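Local coordinates for UPF0141 protein yjdB (Campylobacter jejuni subsp. jejuni HB93-13, PDB 4TN0) that probably transfers phosphoethanolamine in the periplasm through an alkaline phosphatase-like, zinc-binding domain, and is required for polymyxin resistance and motility, at residues G25-G37 and P247-S259. Numbering follows the deposited sequence.
Sequences GETARAANYSLGG and PSYQTHIPAIFWS
R29 and Y249 are brought together by their torsions: chi1 of 80° sets R29 CG between its backbone N and carbonyl carbon, with the chain extended from there to NE, while Y249 carries CG anti to its carbonyl carbon, and the guanidinium comes to lie over the phenol ring. The two planes are 9° apart, and R29 CZ stands 3.9 Å from the Y249 ring centroid, a cation-pi stack displaced toward the CD1–CE1 side. The guanidinium's rotation is fixed at its edge, where NE and NH2 both donate to N32 OD1 (2.8 Å from R29 NE), and NH1 forms a salt bridge with E233. A31 CB meets the rim of the Y249 ring.

Further along, a single backbone bond joins the segments: A30 N to H252 O, 2.9 Å and nearly straight at 170°. Beside it, A30 CB lies over the centre of the H252 ring, 3.5 Å from the centroid, a CH-pi contact. P254 CB sits equally centrally over the Y33 ring, 3.5 Å from its centroid, in a second CH-pi contact; Y33 OH is hydrogen-bonded to Y223. I256 CD1 extends the apolar row to L35 CD1 at 3.8 Å.

The loop following strand 18-24, which supplies zinc ligand E26, thus packs on the first part of strand 252-259 and on Y249 just before it. The ring face and E233 probably stabilise the buried R29 cation.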
# COMPACT_ATOMS: atom_id res chain seq x y z
N GLY A 25 1.65 -2.18 1.68
CA GLY A 25 1.42 -3.11 2.76
C GLY A 25 1.72 -4.57 2.43
O GLY A 25 2.39 -4.90 1.43
N GLU A 26 1.25 -5.44 3.30
CA GLU A 26 1.59 -6.84 3.17
C GLU A 26 0.52 -7.68 3.86
O GLU A 26 0.30 -7.54 5.07
CB GLU A 26 2.99 -7.12 3.76
CG GLU A 26 3.35 -8.60 3.81
CD GLU A 26 3.49 -9.19 2.43
OE1 GLU A 26 4.59 -9.10 1.83
OE2 GLU A 26 2.47 -9.70 1.91
N THR A 27 -0.17 -8.51 3.06
CA THR A 27 -1.06 -9.57 3.54
C THR A 27 -2.37 -9.04 4.20
O THR A 27 -3.29 -9.80 4.55
CB THR A 27 -0.25 -10.51 4.51
OG1 THR A 27 0.86 -11.09 3.78
CG2 THR A 27 -1.09 -11.62 5.10
N ALA A 28 -2.47 -7.72 4.34
CA ALA A 28 -3.69 -7.15 4.91
C ALA A 28 -4.89 -7.30 3.96
O ALA A 28 -4.79 -7.02 2.76
CB ALA A 28 -3.48 -5.68 5.26
N ARG A 29 -6.02 -7.72 4.53
CA ARG A 29 -7.21 -7.97 3.76
C ARG A 29 -8.27 -7.00 4.24
O ARG A 29 -8.33 -6.69 5.43
CB ARG A 29 -7.68 -9.42 3.92
CG ARG A 29 -8.47 -9.72 5.20
CD ARG A 29 -8.62 -11.23 5.41
NE ARG A 29 -9.64 -11.53 6.41
CZ ARG A 29 -10.05 -12.76 6.73
NH1 ARG A 29 -9.53 -13.82 6.13
NH2 ARG A 29 -10.99 -12.92 7.65
N ALA A 30 -9.10 -6.54 3.30
CA ALA A 30 -10.09 -5.48 3.55
C ALA A 30 -11.17 -5.88 4.55
O ALA A 30 -11.64 -5.03 5.31
CB ALA A 30 -10.74 -5.06 2.21
N ALA A 31 -11.60 -7.14 4.51
CA ALA A 31 -12.70 -7.65 5.33
C ALA A 31 -12.49 -7.44 6.83
O ALA A 31 -13.42 -7.58 7.62
CB ALA A 31 -12.94 -9.14 5.04
N ASN A 32 -11.26 -7.15 7.23
CA ASN A 32 -10.96 -6.96 8.65
C ASN A 32 -10.61 -5.51 8.97
O ASN A 32 -9.91 -5.23 9.93
CB ASN A 32 -9.84 -7.89 9.11
CG ASN A 32 -10.29 -9.34 9.21
OD1 ASN A 32 -10.87 -9.89 8.29
ND2 ASN A 32 -10.00 -9.95 10.34
N TYR A 33 -11.06 -4.61 8.13
CA TYR A 33 -10.90 -3.18 8.36
C TYR A 33 -12.19 -2.61 8.96
O TYR A 33 -13.29 -2.79 8.41
CB TYR A 33 -10.47 -2.47 7.07
CG TYR A 33 -8.98 -2.53 6.89
CD1 TYR A 33 -8.33 -3.75 6.69
CD2 TYR A 33 -8.19 -1.37 6.97
CE1 TYR A 33 -6.95 -3.82 6.57
CE2 TYR A 33 -6.81 -1.43 6.84
CZ TYR A 33 -6.19 -2.66 6.65
OH TYR A 33 -4.83 -2.75 6.52
N SER A 34 -12.09 -2.02 10.14
CA SER A 34 -13.25 -1.41 10.78
C SER A 34 -13.68 -0.13 10.04
O SER A 34 -14.84 0.27 10.10
CB SER A 34 -12.98 -1.14 12.26
OG SER A 34 -11.79 -0.37 12.44
N LEU A 35 -12.74 0.49 9.33
CA LEU A 35 -13.03 1.61 8.42
C LEU A 35 -14.06 1.22 7.37
O LEU A 35 -14.72 2.07 6.78
CB LEU A 35 -11.74 2.10 7.73
CG LEU A 35 -10.85 3.08 8.51
CD1 LEU A 35 -9.41 3.12 7.96
CD2 LEU A 35 -11.44 4.48 8.55
N GLY A 36 -14.17 -0.08 7.12
CA GLY A 36 -15.08 -0.59 6.11
C GLY A 36 -16.24 -1.37 6.71
O GLY A 36 -16.99 -2.01 5.98
N GLY A 37 -16.38 -1.33 8.03
CA GLY A 37 -17.51 -2.00 8.65
C GLY A 37 -17.23 -3.33 9.32
O GLY A 37 -18.17 -4.09 9.60
N PRO A 247 -10.79 -16.88 -2.97
CA PRO A 247 -11.83 -16.16 -2.22
C PRO A 247 -11.51 -14.67 -2.14
O PRO A 247 -10.33 -14.26 -2.22
CB PRO A 247 -11.77 -16.80 -0.83
CG PRO A 247 -10.36 -17.28 -0.71
CD PRO A 247 -9.93 -17.69 -2.10
N SER A 248 -12.54 -13.85 -1.94
CA SER A 248 -12.31 -12.41 -1.85
C SER A 248 -11.37 -12.04 -0.68
O SER A 248 -10.79 -10.95 -0.69
CB SER A 248 -13.64 -11.66 -1.73
OG SER A 248 -14.32 -12.04 -0.55
N TYR A 249 -11.26 -12.92 0.32
CA TYR A 249 -10.31 -12.75 1.43
C TYR A 249 -8.90 -12.50 0.91
O TYR A 249 -8.13 -11.82 1.57
CB TYR A 249 -10.29 -13.97 2.36
CG TYR A 249 -11.49 -14.06 3.28
CD1 TYR A 249 -12.00 -12.91 3.87
CD2 TYR A 249 -12.13 -15.29 3.53
CE1 TYR A 249 -13.11 -12.98 4.68
CE2 TYR A 249 -13.24 -15.36 4.35
CZ TYR A 249 -13.72 -14.19 4.93
OH TYR A 249 -14.81 -14.21 5.76
N GLN A 250 -8.57 -13.05 -0.26
CA GLN A 250 -7.22 -12.91 -0.81
C GLN A 250 -7.08 -11.78 -1.85
O GLN A 250 -5.97 -11.32 -2.07
CB GLN A 250 -6.74 -14.23 -1.41
CG GLN A 250 -6.49 -15.26 -0.32
CD GLN A 250 -5.84 -16.54 -0.82
OE1 GLN A 250 -5.14 -16.57 -1.85
NE2 GLN A 250 -6.08 -17.61 -0.08
N THR A 251 -8.18 -11.35 -2.47
CA THR A 251 -8.12 -10.32 -3.51
C THR A 251 -8.66 -8.94 -3.09
O THR A 251 -8.29 -7.90 -3.67
CB THR A 251 -8.91 -10.78 -4.79
OG1 THR A 251 -10.28 -11.01 -4.45
CG2 THR A 251 -8.33 -12.05 -5.33
N HIS A 252 -9.53 -8.93 -2.09
CA HIS A 252 -10.16 -7.70 -1.62
C HIS A 252 -9.30 -7.06 -0.52
O HIS A 252 -9.23 -7.56 0.62
CB HIS A 252 -11.58 -8.02 -1.10
CG HIS A 252 -12.39 -6.82 -0.71
ND1 HIS A 252 -12.03 -5.53 -1.06
CD2 HIS A 252 -13.54 -6.72 -0.00
CE1 HIS A 252 -12.93 -4.68 -0.58
NE2 HIS A 252 -13.85 -5.38 0.07
N ILE A 253 -8.64 -5.96 -0.89
CA ILE A 253 -7.64 -5.31 -0.03
C ILE A 253 -8.10 -3.94 0.43
O ILE A 253 -8.94 -3.31 -0.21
CB ILE A 253 -6.28 -5.12 -0.77
CG1 ILE A 253 -6.53 -4.54 -2.17
CG2 ILE A 253 -5.51 -6.42 -0.84
CD1 ILE A 253 -5.28 -4.11 -2.90
N PRO A 254 -7.50 -3.44 1.52
CA PRO A 254 -7.74 -2.07 1.94
C PRO A 254 -6.95 -1.08 1.08
O PRO A 254 -5.85 -1.37 0.61
CB PRO A 254 -7.21 -2.06 3.37
CG PRO A 254 -6.07 -3.01 3.31
CD PRO A 254 -6.61 -4.13 2.47
N ALA A 255 -7.54 0.10 0.88
CA ALA A 255 -6.79 1.22 0.36
C ALA A 255 -7.22 2.44 1.17
O ALA A 255 -8.42 2.63 1.43
CB ALA A 255 -7.03 1.42 -1.13
N ILE A 256 -6.23 3.21 1.60
CA ILE A 256 -6.45 4.36 2.48
C ILE A 256 -5.71 5.59 1.95
O ILE A 256 -4.52 5.53 1.65
CB ILE A 256 -5.96 4.06 3.91
CG1 ILE A 256 -6.88 3.07 4.61
CG2 ILE A 256 -5.84 5.34 4.74
CD1 ILE A 256 -6.29 2.53 5.93
N PHE A 257 -6.42 6.72 1.88
CA PHE A 257 -5.80 7.97 1.44
C PHE A 257 -5.97 9.09 2.44
O PHE A 257 -7.02 9.25 3.06
CB PHE A 257 -6.37 8.44 0.09
CG PHE A 257 -5.80 9.76 -0.38
CD1 PHE A 257 -4.51 9.84 -0.89
CD2 PHE A 257 -6.55 10.93 -0.30
CE1 PHE A 257 -3.98 11.04 -1.31
CE2 PHE A 257 -6.02 12.13 -0.73
CZ PHE A 257 -4.74 12.19 -1.23
N TRP A 258 -4.90 9.87 2.60
CA TRP A 258 -4.98 11.08 3.40
C TRP A 258 -4.16 12.18 2.74
O TRP A 258 -3.10 11.93 2.16
CB TRP A 258 -4.49 10.83 4.82
CG TRP A 258 -4.49 12.06 5.67
CD1 TRP A 258 -5.50 12.50 6.47
CD2 TRP A 258 -3.43 13.01 5.80
NE1 TRP A 258 -5.14 13.67 7.09
CE2 TRP A 258 -3.87 14.00 6.70
CE3 TRP A 258 -2.15 13.12 5.25
CZ2 TRP A 258 -3.07 15.08 7.06
CZ3 TRP A 258 -1.36 14.19 5.61
CH2 TRP A 258 -1.83 15.16 6.50
N SER A 259 -4.64 13.41 2.88
CA SER A 259 -3.90 14.57 2.39
C SER A 259 -4.24 15.77 3.24
O SER A 259 -5.34 15.83 3.81
CB SER A 259 -4.22 14.85 0.93
OG SER A 259 -3.37 15.86 0.43